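Local atomic coordinates of SAP-like pentraxin (Limulus polyphemus, PDB entry 3FLP), a protein that probably acts as a calcium-dependent, sugar-binding lectin of the pentraxin family, assembling into doubly stacked heptameric rings. Residues A[12-17]-A[142-147]; A[53-56]-A[60-63]; A[47-52]-A[83-88]; A[62-67]-A[102-107]. All coordinates share one frame; numbering follows the deposited sequence.

In the fold
From the N terminus, residues 12-17 open the longest loop, which contact 1 closes when the chain reaches the calcium-binding stretch 142-147; the other three contacts all lie within it. The next segment to take part lies on strand 48-55, its first half serving contact 3 and its end contact 2, where the hairpin returns at 60-63. Contact 2 therefore sits inside the span of contact 3, which ends at 83-88 on the edge strand of the same sheet. Contact 4 begins at 62-67, sharing Phe62 and Ile63 with contact 2, and crosses contact 3 by running on to 102-107. It joins the two sheets of the sandwich, while contacts 1 and 2 meet at a shared calcium ion.

Contact 1: A[12-17]-A[142-147]; sequences PGTQNP and IGQEQD. With CA (calcium ion), chain O; CA (calcium ion), chain P.
Two torsions bring Thr14 and Gln144 together: the threonine hydroxyl is turned beside its own backbone N (chi1 -60°), and the glutamine chain folds at its second torsion (chi2 -65°) so that its amide comes forward to meet it. The two side chains approach from opposite directions and join a pair of loops of the pentraxin beta sandwich, one following strand 7-11 and the other carrying residues of both calcium sites. Gln144 NE2 donates to Thr14 OG1 at 3.0 Å, with an N-H...O angle of 158° and the oxygen almost exactly in the amide plane. The methyl CG2 of Thr14 lies farther back, 4.0 Å from the same NE2. Gln144 is buried and also packs on His21, Phe153 and Ser158; Thr14 touches Phe19 and Ser158.

Directly after Gln144 the chain supplies the metal ligands. Glu145 grips one calcium ion through both carboxylate oxygens and uses OE1, 2.5 Å from each ion, to bridge to the second. Asp147 mirrors this: OD1 is shared by the two ions, while OD2 adds a second bond to the ion that Glu145 holds through OE1 alone. Gln146 O binds the ion chelated by Glu145, whose protein ligands Asp59 and Asn60 complete; Glu154 and Glu157 complete those of the ion chelated by Asp147. Two shared carboxylate oxygens thus lock the ions into one cluster. A water on the Asp147-chelated ion, 2.4 Å from the metal, also donates a hydrogen bond of 2.6 Å to Glu145 O.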
loop_
_atom_site.group_PDB
_atom_site.type_symbol
_atom_site.label_atom_id
_atom_site.label_comp_id
_atom_site.label_asym_id
_atom_site.label_seq_id
_atom_site.Cartn_x
_atom_site.Cartn_y
_atom_site.Cartn_z
ATOM N N PRO A 12 -12.994 4.870 -47.847
ATOM C CA PRO A 12 -14.029 5.749 -48.411
ATOM C C PRO A 12 -14.984 5.181 -49.446
ATOM O O PRO A 12 -16.204 5.331 -49.331
ATOM C CB PRO A 12 -13.222 6.919 -48.975
ATOM C CG PRO A 12 -11.978 6.920 -48.135
ATOM C CD PRO A 12 -11.661 5.460 -48.068
ATOM N N GLY A 13 -14.427 4.546 -50.466
ATOM C CA GLY A 13 -15.240 4.001 -51.534
ATOM C C GLY A 13 -14.308 3.847 -52.716
ATOM O O GLY A 13 -13.382 4.643 -52.893
ATOM N N THR A 14 -14.545 2.830 -53.531
ATOM C CA THR A 14 -13.681 2.577 -54.666
ATOM C C THR A 14 -14.290 2.925 -56.024
ATOM O O THR A 14 -15.471 2.695 -56.277
ATOM C CB THR A 14 -13.238 1.088 -54.676
ATOM O OG1 THR A 14 -12.526 0.788 -53.468
ATOM C CG2 THR A 14 -12.344 0.796 -55.871
ATOM N N GLN A 15 -13.462 3.497 -56.887
ATOM C CA GLN A 15 -13.873 3.834 -58.240
ATOM C C GLN A 15 -12.628 4.016 -59.087
ATOM O O GLN A 15 -11.890 4.987 -58.923
ATOM C CB GLN A 15 -14.720 5.104 -58.276
ATOM C CG GLN A 15 -15.230 5.415 -59.678
ATOM C CD GLN A 15 -16.303 6.482 -59.698
ATOM O OE1 GLN A 15 -16.063 7.635 -59.328
ATOM N NE2 GLN A 15 -17.504 6.102 -60.129
ATOM N N ASN A 16 -12.396 3.057 -59.977
ATOM C CA ASN A 16 -11.244 3.080 -60.871
ATOM C C ASN A 16 -11.005 4.511 -61.342
ATOM O O ASN A 16 -11.949 5.203 -61.720
ATOM C CB ASN A 16 -11.503 2.170 -62.073
ATOM C CG ASN A 16 -10.247 1.892 -62.873
ATOM O OD1 ASN A 16 -9.624 2.805 -63.408
ATOM N ND2 ASN A 16 -9.866 0.623 -62.954
ATOM N N PRO A 17 -9.740 4.974 -61.334
ATOM C CA PRO A 17 -8.517 4.265 -60.933
ATOM C C PRO A 17 -8.151 4.378 -59.448
ATOM O O PRO A 17 -7.015 4.079 -59.068
ATOM C CB PRO A 17 -7.463 4.913 -61.816
ATOM C CG PRO A 17 -7.875 6.359 -61.749
ATOM C CD PRO A 17 -9.405 6.297 -61.899
ATOM N N ILE A 142 -5.298 -5.058 -47.630
ATOM C CA ILE A 142 -6.569 -4.884 -46.937
ATOM C C ILE A 142 -7.485 -3.949 -47.727
ATOM O O ILE A 142 -7.059 -2.883 -48.172
ATOM C CB ILE A 142 -6.369 -4.273 -45.527
ATOM C CG1 ILE A 142 -5.405 -5.133 -44.701
ATOM C CG2 ILE A 142 -7.710 -4.162 -44.811
ATOM C CD1 ILE A 142 -5.901 -6.524 -44.406
ATOM N N GLY A 143 -8.738 -4.358 -47.906
ATOM C CA GLY A 143 -9.692 -3.512 -48.604
ATOM C C GLY A 143 -9.868 -3.752 -50.090
ATOM O O GLY A 143 -10.815 -3.235 -50.692
ATOM N N GLN A 144 -8.957 -4.514 -50.690
ATOM C CA GLN A 144 -9.038 -4.825 -52.112
ATOM C C GLN A 144 -8.665 -6.296 -52.310
ATOM O O GLN A 144 -8.023 -6.899 -51.453
ATOM C CB GLN A 144 -8.072 -3.946 -52.931
ATOM C CG GLN A 144 -8.273 -2.428 -52.847
ATOM C CD GLN A 144 -9.602 -1.948 -53.438
ATOM O OE1 GLN A 144 -10.190 -2.598 -54.302
ATOM N NE2 GLN A 144 -10.064 -0.798 -52.984
ATOM N N GLU A 145 -9.072 -6.863 -53.443
ATOM C CA GLU A 145 -8.786 -8.255 -53.777
ATOM C C GLU A 145 -7.640 -8.251 -54.796
ATOM O O GLU A 145 -7.763 -7.640 -55.856
ATOM C CB GLU A 145 -10.048 -8.883 -54.385
ATOM C CG GLU A 145 -10.190 -10.404 -54.248
ATOM C CD GLU A 145 -9.296 -11.182 -55.195
ATOM O OE1 GLU A 145 -9.359 -10.936 -56.421
ATOM O OE2 GLU A 145 -8.536 -12.050 -54.711
ATOM N N GLN A 146 -6.529 -8.911 -54.478
ATOM C CA GLN A 146 -5.376 -8.956 -55.389
ATOM C C GLN A 146 -5.496 -9.996 -56.505
ATOM O O GLN A 146 -5.903 -11.134 -56.263
ATOM C CB GLN A 146 -4.087 -9.280 -54.622
ATOM C CG GLN A 146 -3.716 -8.342 -53.489
ATOM C CD GLN A 146 -2.577 -8.896 -52.638
ATOM O OE1 GLN A 146 -1.403 -8.785 -52.997
ATOM N NE2 GLN A 146 -2.927 -9.518 -51.511
ATOM N N ASP A 147 -5.141 -9.594 -57.725
ATOM C CA ASP A 147 -5.126 -10.503 -58.869
ATOM C C ASP A 147 -3.663 -10.605 -59.283
ATOM O O ASP A 147 -3.295 -11.349 -60.193
ATOM C CB ASP A 147 -5.984 -9.980 -60.021
ATOM C CG ASP A 147 -7.459 -10.203 -59.781
ATOM O OD1 ASP A 147 -7.792 -11.150 -59.035
ATOM O OD2 ASP A 147 -8.287 -9.453 -60.339
HETATM CA CA CA O . -7.597 -12.587 -57.092
HETATM CA CA CA P . -9.982 -9.889 -58.634
HETATM O O HOH W 1 -9.089 -7.776 -58.057
HETATM O O HOH W 2 -9.566 -13.456 -58.028
HETATM O O HOH W 3 -11.399 -11.771 -58.829
#

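Contact 2: A[53-56]-A[60-63]; sequences CATS and NQFI. With CA (calcium ion), chain O.
Cys53 faces both Gln61 and Phe62 across the hairpin of strands 48-55 and 60-68, a classic beta bulge placed just where the second strand turns a corner beside a calcium site. The backbone bonds define it. Cys53 N donates to Phe62 O at 2.9 Å in the antiparallel hydrogen-bonded pair, whereas Cys53 O receives two weak bonds, from Gln61 N at 3.1 Å and from Phe62 N at 3.5 Å. One carbonyl is thus divided between two successive amides, and the extra residue is taken up within the second strand.

A side-chain hydrogen bond lies next to the bulge. Gln61 bends at its second torsion (chi2 -78°) to lay its amide across Thr55, the two side chains meeting at about a right angle, and NE2 donates to Thr55 OG1 at 3.1 Å. This bond is fairly straight (163°), with the hydroxyl close to the amide plane. Thr55 OG1 also bonds Asn57 in the hairpin turn, while Gln61 OE1 is held by His132, so both ends of the amide are fixed.

Apolar contact is slight: Cys53 CB lies 4.1 Å from Phe62 CB on the same face of the sheet, and the phenyl ring then leads away toward Leu34, Val36 and Leu78 in the core.

The metal contact lies at the start of the second strand. Asn60 ND2 is held by Gln79 and donates to a calcium-bound water at 3.1 Å, which fixes the flip of the amide and leaves OD1 to bind the calcium ion at 2.3 Å.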
loop_
_atom_site.group_PDB
_atom_site.type_symbol
_atom_site.label_atom_id
_atom_site.label_comp_id
_atom_site.label_asym_id
_atom_site.label_seq_id
_atom_site.Cartn_x
_atom_site.Cartn_y
_atom_site.Cartn_z
ATOM N N CYS A 53 -4.528 -12.275 -49.298
ATOM C CA CYS A 53 -3.145 -12.738 -49.265
ATOM C C CYS A 53 -2.780 -13.405 -50.590
ATOM O O CYS A 53 -3.468 -14.317 -51.045
ATOM C CB CYS A 53 -2.938 -13.730 -48.123
ATOM S SG CYS A 53 -1.238 -14.329 -48.015
ATOM N N ALA A 54 -1.687 -12.958 -51.199
ATOM C CA ALA A 54 -1.271 -13.505 -52.478
ATOM C C ALA A 54 0.222 -13.797 -52.589
ATOM O O ALA A 54 1.047 -13.066 -52.043
ATOM C CB ALA A 54 -1.677 -12.548 -53.588
ATOM N N THR A 55 0.551 -14.877 -53.298
ATOM C CA THR A 55 1.938 -15.257 -53.555
ATOM C C THR A 55 2.141 -15.159 -55.068
ATOM O O THR A 55 1.175 -15.015 -55.817
ATOM C CB THR A 55 2.254 -16.701 -53.091
ATOM O OG1 THR A 55 1.308 -17.617 -53.661
ATOM C CG2 THR A 55 2.215 -16.789 -51.573
ATOM N N SER A 56 3.388 -15.235 -55.522
ATOM C CA SER A 56 3.676 -15.122 -56.956
ATOM C C SER A 56 2.887 -16.099 -57.836
ATOM O O SER A 56 2.416 -15.733 -58.913
ATOM C CB SER A 56 5.176 -15.305 -57.213
ATOM O OG SER A 56 5.617 -16.567 -56.739
ATOM N N ASN A 60 -4.757 -15.917 -54.939
ATOM C CA ASN A 60 -5.855 -16.207 -54.023
ATOM C C ASN A 60 -5.499 -17.236 -52.943
ATOM O O ASN A 60 -6.206 -18.224 -52.759
ATOM C CB ASN A 60 -7.071 -16.683 -54.832
ATOM C CG ASN A 60 -7.664 -15.580 -55.713
ATOM O OD1 ASN A 60 -7.006 -14.573 -56.001
ATOM N ND2 ASN A 60 -8.909 -15.772 -56.153
ATOM N N GLN A 61 -4.406 -16.997 -52.229
ATOM C CA GLN A 61 -3.972 -17.911 -51.174
ATOM C C GLN A 61 -4.951 -17.950 -50.001
ATOM O O GLN A 61 -5.310 -19.019 -49.510
ATOM C CB GLN A 61 -2.577 -17.508 -50.673
ATOM C CG GLN A 61 -1.438 -17.973 -51.568
ATOM C CD GLN A 61 -1.114 -19.451 -51.382
ATOM O OE1 GLN A 61 -1.875 -20.200 -50.762
ATOM N NE2 GLN A 61 0.022 -19.877 -51.920
ATOM N N PHE A 62 -5.392 -16.779 -49.566
ATOM C CA PHE A 62 -6.313 -16.688 -48.440
ATOM C C PHE A 62 -7.066 -15.369 -48.560
ATOM O O PHE A 62 -6.453 -14.306 -48.596
ATOM C CB PHE A 62 -5.506 -16.748 -47.146
ATOM C CG PHE A 62 -6.337 -16.866 -45.916
ATOM C CD1 PHE A 62 -6.937 -15.748 -45.356
ATOM C CD2 PHE A 62 -6.509 -18.100 -45.301
ATOM C CE1 PHE A 62 -7.692 -15.854 -44.198
ATOM C CE2 PHE A 62 -7.261 -18.213 -44.146
ATOM C CZ PHE A 62 -7.852 -17.087 -43.597
ATOM N N ILE A 63 -8.391 -15.432 -48.649
ATOM C CA ILE A 63 -9.170 -14.210 -48.781
ATOM C C ILE A 63 -10.451 -14.253 -47.969
ATOM O O ILE A 63 -11.244 -15.192 -48.083
ATOM C CB ILE A 63 -9.559 -13.921 -50.251
ATOM C CG1 ILE A 63 -8.720 -14.774 -51.207
ATOM C CG2 ILE A 63 -9.336 -12.450 -50.556
ATOM C CD1 ILE A 63 -9.125 -14.625 -52.657
HETATM CA CA CA O . -7.597 -12.587 -57.092
HETATM O O HOH W 2 -9.566 -13.456 -58.028
#

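Contact 3: A[47-52]-A[83-88]; sequences TGYIFS and SSNKYI
Tyr49 and Asn85 reach toward each other from opposite directions, and Asn85 ND2 comes within 3.0 Å of Tyr49 OH. The hydrogen bond is weak, the N-H...O angle being 125°; the amide plane is turned 45° from the ring. Asn85 CG lies beside its own backbone N (chi1 -73°), which directs the amide at the tyrosine, with OD1 at the ring edge in its plane, 3.9 Å from Tyr49 CE2. A second, purely van der Waals touch sits beside it: the methyl CG2 of Thr47 lies 3.7 Å from Tyr87 OH.

These side chains reach over the outer face of a seven-stranded antiparallel sheet of the pentraxin jelly roll. Strands 48-55 and 86-90 are not neighbours there; strands 60-68 and 73-80 run between them, and the side chains bridge the gap, since Tyr49 CA and Asn85 CA, the nearest pair, are 10.8 Å apart.

The next shell sets their positions. Gln79, on the strand next to the edge, donates to Asn85 OD1 and so fixes which end of the amide faces the tyrosine. Tyr49 packs against Ile63 and the calcium ligands Glu145 and Glu157. Tyr87 meets Tyr67 edge-to-face, while Thr47 also rests on Tyr67. Farther out, in the loop leading into strand 86-90, Ser83 OG donates to Ser84 O and Lys86 NZ to Ser84 OG, each at 3.0 Å.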
loop_
_atom_site.group_PDB
_atom_site.type_symbol
_atom_site.label_atom_id
_atom_site.label_comp_id
_atom_site.label_asym_id
_atom_site.label_seq_id
_atom_site.Cartn_x
_atom_site.Cartn_y
_atom_site.Cartn_z
ATOM N N THR A 47 -21.017 -7.887 -51.541
ATOM C CA THR A 47 -19.758 -8.555 -51.256
ATOM C C THR A 47 -18.523 -7.675 -51.388
ATOM O O THR A 47 -18.380 -6.915 -52.342
ATOM C CB THR A 47 -19.586 -9.764 -52.179
ATOM O OG1 THR A 47 -20.767 -10.570 -52.114
ATOM C CG2 THR A 47 -18.379 -10.596 -51.754
ATOM N N GLY A 48 -17.635 -7.796 -50.411
ATOM C CA GLY A 48 -16.397 -7.046 -50.422
ATOM C C GLY A 48 -15.327 -7.910 -49.783
ATOM O O GLY A 48 -15.621 -8.666 -48.858
ATOM N N TYR A 49 -14.096 -7.826 -50.275
ATOM C CA TYR A 49 -13.003 -8.615 -49.707
ATOM C C TYR A 49 -12.194 -7.752 -48.756
ATOM O O TYR A 49 -11.732 -6.669 -49.121
ATOM C CB TYR A 49 -12.114 -9.179 -50.820
ATOM C CG TYR A 49 -12.849 -10.204 -51.639
ATOM C CD1 TYR A 49 -13.784 -9.816 -52.595
ATOM C CD2 TYR A 49 -12.688 -11.567 -51.382
ATOM C CE1 TYR A 49 -14.552 -10.759 -53.274
ATOM C CE2 TYR A 49 -13.451 -12.520 -52.051
ATOM C CZ TYR A 49 -14.381 -12.108 -52.994
ATOM O OH TYR A 49 -15.147 -13.043 -53.643
ATOM N N ILE A 50 -12.028 -8.243 -47.533
ATOM C CA ILE A 50 -11.316 -7.509 -46.494
ATOM C C ILE A 50 -9.828 -7.821 -46.415
ATOM O O ILE A 50 -8.989 -6.934 -46.567
ATOM C CB ILE A 50 -11.967 -7.785 -45.118
ATOM C CG1 ILE A 50 -13.441 -7.378 -45.170
ATOM C CG2 ILE A 50 -11.244 -7.016 -44.019
ATOM C CD1 ILE A 50 -14.234 -7.777 -43.950
ATOM N N PHE A 51 -9.512 -9.086 -46.164
ATOM C CA PHE A 51 -8.132 -9.552 -46.038
ATOM C C PHE A 51 -7.769 -10.409 -47.255
ATOM O O PHE A 51 -8.369 -11.451 -47.494
ATOM C CB PHE A 51 -8.010 -10.351 -44.729
ATOM C CG PHE A 51 -6.621 -10.834 -44.411
ATOM C CD1 PHE A 51 -6.111 -11.988 -45.004
ATOM C CD2 PHE A 51 -5.842 -10.166 -43.470
ATOM C CE1 PHE A 51 -4.851 -12.470 -44.659
ATOM C CE2 PHE A 51 -4.576 -10.643 -43.117
ATOM C CZ PHE A 51 -4.081 -11.794 -43.711
ATOM N N SER A 52 -6.783 -9.953 -48.017
ATOM C CA SER A 52 -6.335 -10.649 -49.223
ATOM C C SER A 52 -4.848 -10.990 -49.157
ATOM O O SER A 52 -4.010 -10.106 -48.984
ATOM C CB SER A 52 -6.614 -9.766 -50.451
ATOM O OG SER A 52 -5.941 -10.229 -51.611
ATOM N N SER A 83 -9.917 -21.759 -53.924
ATOM C CA SER A 83 -11.105 -22.591 -53.825
ATOM C C SER A 83 -12.277 -21.651 -54.087
ATOM O O SER A 83 -12.085 -20.450 -54.286
ATOM C CB SER A 83 -11.245 -23.148 -52.412
ATOM O OG SER A 83 -11.524 -22.101 -51.493
ATOM N N SER A 84 -13.490 -22.184 -54.096
ATOM C CA SER A 84 -14.654 -21.332 -54.277
ATOM C C SER A 84 -14.860 -20.655 -52.921
ATOM O O SER A 84 -14.312 -21.107 -51.911
ATOM C CB SER A 84 -15.873 -22.174 -54.655
ATOM O OG SER A 84 -15.943 -23.350 -53.873
ATOM N N ASN A 85 -15.619 -19.567 -52.890
ATOM C CA ASN A 85 -15.867 -18.887 -51.630
ATOM C C ASN A 85 -16.809 -19.714 -50.765
ATOM O O ASN A 85 -17.867 -20.141 -51.221
ATOM C CB ASN A 85 -16.465 -17.501 -51.875
ATOM C CG ASN A 85 -15.448 -16.517 -52.422
ATOM O OD1 ASN A 85 -14.405 -16.272 -51.802
ATOM N ND2 ASN A 85 -15.744 -15.947 -53.589
ATOM N N LYS A 86 -16.410 -19.955 -49.522
ATOM C CA LYS A 86 -17.233 -20.719 -48.591
ATOM C C LYS A 86 -17.884 -19.711 -47.643
ATOM O O LYS A 86 -17.197 -18.902 -47.014
ATOM C CB LYS A 86 -16.374 -21.712 -47.800
ATOM C CG LYS A 86 -15.452 -22.575 -48.656
ATOM C CD LYS A 86 -16.233 -23.407 -49.659
ATOM C CE LYS A 86 -15.306 -24.308 -50.467
ATOM N NZ LYS A 86 -16.073 -25.140 -51.434
ATOM N N TYR A 87 -19.207 -19.757 -47.555
ATOM C CA TYR A 87 -19.939 -18.832 -46.706
ATOM C C TYR A 87 -20.632 -19.479 -45.514
ATOM O O TYR A 87 -21.173 -20.578 -45.611
ATOM C CB TYR A 87 -20.984 -18.073 -47.538
ATOM C CG TYR A 87 -20.388 -17.056 -48.486
ATOM C CD1 TYR A 87 -19.876 -15.853 -48.008
ATOM C CD2 TYR A 87 -20.310 -17.308 -49.858
ATOM C CE1 TYR A 87 -19.300 -14.923 -48.868
ATOM C CE2 TYR A 87 -19.731 -16.383 -50.728
ATOM C CZ TYR A 87 -19.230 -15.193 -50.221
ATOM O OH TYR A 87 -18.644 -14.271 -51.063
ATOM N N ILE A 88 -20.599 -18.777 -44.388
ATOM C CA ILE A 88 -21.255 -19.220 -43.168
ATOM C C ILE A 88 -22.064 -18.028 -42.685
ATOM O O ILE A 88 -21.523 -16.928 -42.508
ATOM C CB ILE A 88 -20.248 -19.623 -42.077
ATOM C CG1 ILE A 88 -19.472 -20.872 -42.521
ATOM C CG2 ILE A 88 -20.985 -19.881 -40.766
ATOM C CD1 ILE A 88 -18.447 -21.350 -41.522
#

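Contact 4: A[62-67]-A[102-107]; sequences FITSMY and VCHVWS
Thr64 lays its methyl on the His104 ring in the closely packed part of this buried contact. CG2 stands 3.7 Å from the ring centroid and only 13° off the normal, a CH-pi contact squarely over one face. The torsion that sends CG2 there (chi1 61°) sets OG1 between the backbone N and the carbonyl carbon, where it accepts a hydrogen bond from Phe51 N on the adjoining strand. In the same close-packed part the Phe62 ring meets Trp106 with its edge: CE2 lies 3.6 Å from Trp106 CB, which is in the phenyl plane. The two rings are oblique, with planes at 64°, and Trp106 NE1 is held by Val128 O.

Strands 60-68 and 100-107 belong to different sheets, so these side chains meet between the two, in the core of the pentraxin beta sandwich. Cys103, one residue before the histidine, is tied to Cys37 by a disulfide within its own sheet.

The fit is looser toward the far end of strand 60-68. His104 NE2 makes a weak hydrogen bond to Gly77 O, with Ser65 O merely near the ring edge. Met66 turns its end toward Ile40 and Pro42, and the partly exposed Tyr67 lies against Asn75, without touching segment 102-107.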
loop_
_atom_site.group_PDB
_atom_site.type_symbol
_atom_site.label_atom_id
_atom_site.label_comp_id
_atom_site.label_asym_id
_atom_site.label_seq_id
_atom_site.Cartn_x
_atom_site.Cartn_y
_atom_site.Cartn_z
ATOM N N PHE A 62 -5.392 -16.779 -49.566
ATOM C CA PHE A 62 -6.313 -16.688 -48.440
ATOM C C PHE A 62 -7.066 -15.369 -48.560
ATOM O O PHE A 62 -6.453 -14.306 -48.596
ATOM C CB PHE A 62 -5.506 -16.748 -47.146
ATOM C CG PHE A 62 -6.337 -16.866 -45.916
ATOM C CD1 PHE A 62 -6.937 -15.748 -45.356
ATOM C CD2 PHE A 62 -6.509 -18.100 -45.301
ATOM C CE1 PHE A 62 -7.692 -15.854 -44.198
ATOM C CE2 PHE A 62 -7.261 -18.213 -44.146
ATOM C CZ PHE A 62 -7.852 -17.087 -43.597
ATOM N N ILE A 63 -8.391 -15.432 -48.649
ATOM C CA ILE A 63 -9.170 -14.210 -48.781
ATOM C C ILE A 63 -10.451 -14.253 -47.969
ATOM O O ILE A 63 -11.244 -15.192 -48.083
ATOM C CB ILE A 63 -9.559 -13.921 -50.251
ATOM C CG1 ILE A 63 -8.720 -14.774 -51.207
ATOM C CG2 ILE A 63 -9.336 -12.450 -50.556
ATOM C CD1 ILE A 63 -9.125 -14.625 -52.657
ATOM N N THR A 64 -10.650 -13.229 -47.148
ATOM C CA THR A 64 -11.852 -13.132 -46.328
ATOM C C THR A 64 -12.795 -12.145 -47.001
ATOM O O THR A 64 -12.359 -11.237 -47.701
ATOM C CB THR A 64 -11.546 -12.610 -44.905
ATOM O OG1 THR A 64 -10.971 -11.300 -44.995
ATOM C CG2 THR A 64 -10.588 -13.554 -44.176
ATOM N N SER A 65 -14.088 -12.327 -46.778
ATOM C CA SER A 65 -15.082 -11.457 -47.376
ATOM C C SER A 65 -16.360 -11.493 -46.562
ATOM O O SER A 65 -16.508 -12.295 -45.633
ATOM C CB SER A 65 -15.393 -11.927 -48.796
ATOM O OG SER A 65 -15.856 -13.267 -48.777
ATOM N N MET A 66 -17.293 -10.625 -46.926
ATOM C CA MET A 66 -18.571 -10.571 -46.237
ATOM C C MET A 66 -19.584 -9.913 -47.142
ATOM O O MET A 66 -19.234 -9.278 -48.135
ATOM C CB MET A 66 -18.472 -9.730 -44.958
ATOM C CG MET A 66 -18.326 -8.223 -45.236
ATOM S SD MET A 66 -18.729 -7.144 -43.826
ATOM C CE MET A 66 -20.496 -6.909 -44.072
ATOM N N TYR A 67 -20.847 -10.085 -46.790
ATOM C CA TYR A 67 -21.940 -9.439 -47.486
ATOM C C TYR A 67 -23.146 -9.598 -46.584
ATOM O O TYR A 67 -23.148 -10.435 -45.684
ATOM C CB TYR A 67 -22.161 -10.018 -48.892
ATOM C CG TYR A 67 -22.783 -11.385 -48.986
ATOM C CD1 TYR A 67 -24.164 -11.550 -48.935
ATOM C CD2 TYR A 67 -21.991 -12.509 -49.201
ATOM C CE1 TYR A 67 -24.737 -12.801 -49.106
ATOM C CE2 TYR A 67 -22.553 -13.762 -49.371
ATOM C CZ TYR A 67 -23.924 -13.902 -49.324
ATOM O OH TYR A 67 -24.475 -15.150 -49.494
ATOM N N VAL A 102 -15.383 -9.231 -36.138
ATOM C CA VAL A 102 -15.453 -10.395 -37.002
ATOM C C VAL A 102 -14.135 -11.144 -36.973
ATOM O O VAL A 102 -13.061 -10.542 -36.910
ATOM C CB VAL A 102 -15.796 -9.974 -38.465
ATOM C CG1 VAL A 102 -15.509 -11.113 -39.430
ATOM C CG2 VAL A 102 -17.265 -9.578 -38.553
ATOM N N CYS A 103 -14.220 -12.466 -37.000
ATOM C CA CYS A 103 -13.026 -13.271 -36.990
ATOM C C CYS A 103 -13.193 -14.518 -37.859
ATOM O O CYS A 103 -14.243 -15.154 -37.851
ATOM C CB CYS A 103 -12.668 -13.663 -35.550
ATOM S SG CYS A 103 -10.920 -14.134 -35.412
ATOM N N HIS A 104 -12.153 -14.834 -38.628
ATOM C CA HIS A 104 -12.135 -16.011 -39.490
ATOM C C HIS A 104 -11.066 -16.950 -38.950
ATOM O O HIS A 104 -9.911 -16.553 -38.790
ATOM C CB HIS A 104 -11.769 -15.648 -40.933
ATOM C CG HIS A 104 -12.862 -14.957 -41.688
ATOM N ND1 HIS A 104 -13.301 -13.687 -41.372
ATOM C CD2 HIS A 104 -13.573 -15.342 -42.774
ATOM C CE1 HIS A 104 -14.231 -13.318 -42.236
ATOM N NE2 HIS A 104 -14.413 -14.304 -43.096
ATOM N N VAL A 105 -11.451 -18.188 -38.670
ATOM C CA VAL A 105 -10.528 -19.193 -38.159
ATOM C C VAL A 105 -10.350 -20.290 -39.208
ATOM O O VAL A 105 -11.324 -20.919 -39.624
ATOM C CB VAL A 105 -11.077 -19.816 -36.859
ATOM C CG1 VAL A 105 -10.247 -21.018 -36.447
ATOM C CG2 VAL A 105 -11.083 -18.755 -35.748
ATOM N N TRP A 106 -9.111 -20.512 -39.637
ATOM C CA TRP A 106 -8.835 -21.529 -40.643
ATOM C C TRP A 106 -7.713 -22.469 -40.242
ATOM O O TRP A 106 -6.662 -22.037 -39.765
ATOM C CB TRP A 106 -8.449 -20.900 -41.982
ATOM C CG TRP A 106 -8.017 -21.938 -42.988
ATOM C CD1 TRP A 106 -8.810 -22.870 -43.598
ATOM C CD2 TRP A 106 -6.684 -22.181 -43.453
ATOM N NE1 TRP A 106 -8.055 -23.679 -44.414
ATOM C CE2 TRP A 106 -6.747 -23.279 -44.346
ATOM C CE3 TRP A 106 -5.443 -21.580 -43.204
ATOM C CZ2 TRP A 106 -5.615 -23.788 -44.992
ATOM C CZ3 TRP A 106 -4.313 -22.088 -43.847
ATOM C CH2 TRP A 106 -4.411 -23.183 -44.732
ATOM N N SER A 107 -7.935 -23.758 -40.468
ATOM C CA SER A 107 -6.938 -24.765 -40.156
ATOM C C SER A 107 -6.751 -25.684 -41.353
ATOM O O SER A 107 -7.666 -26.415 -41.729
ATOM C CB SER A 107 -7.377 -25.591 -38.945
ATOM O OG SER A 107 -6.399 -26.564 -38.629
#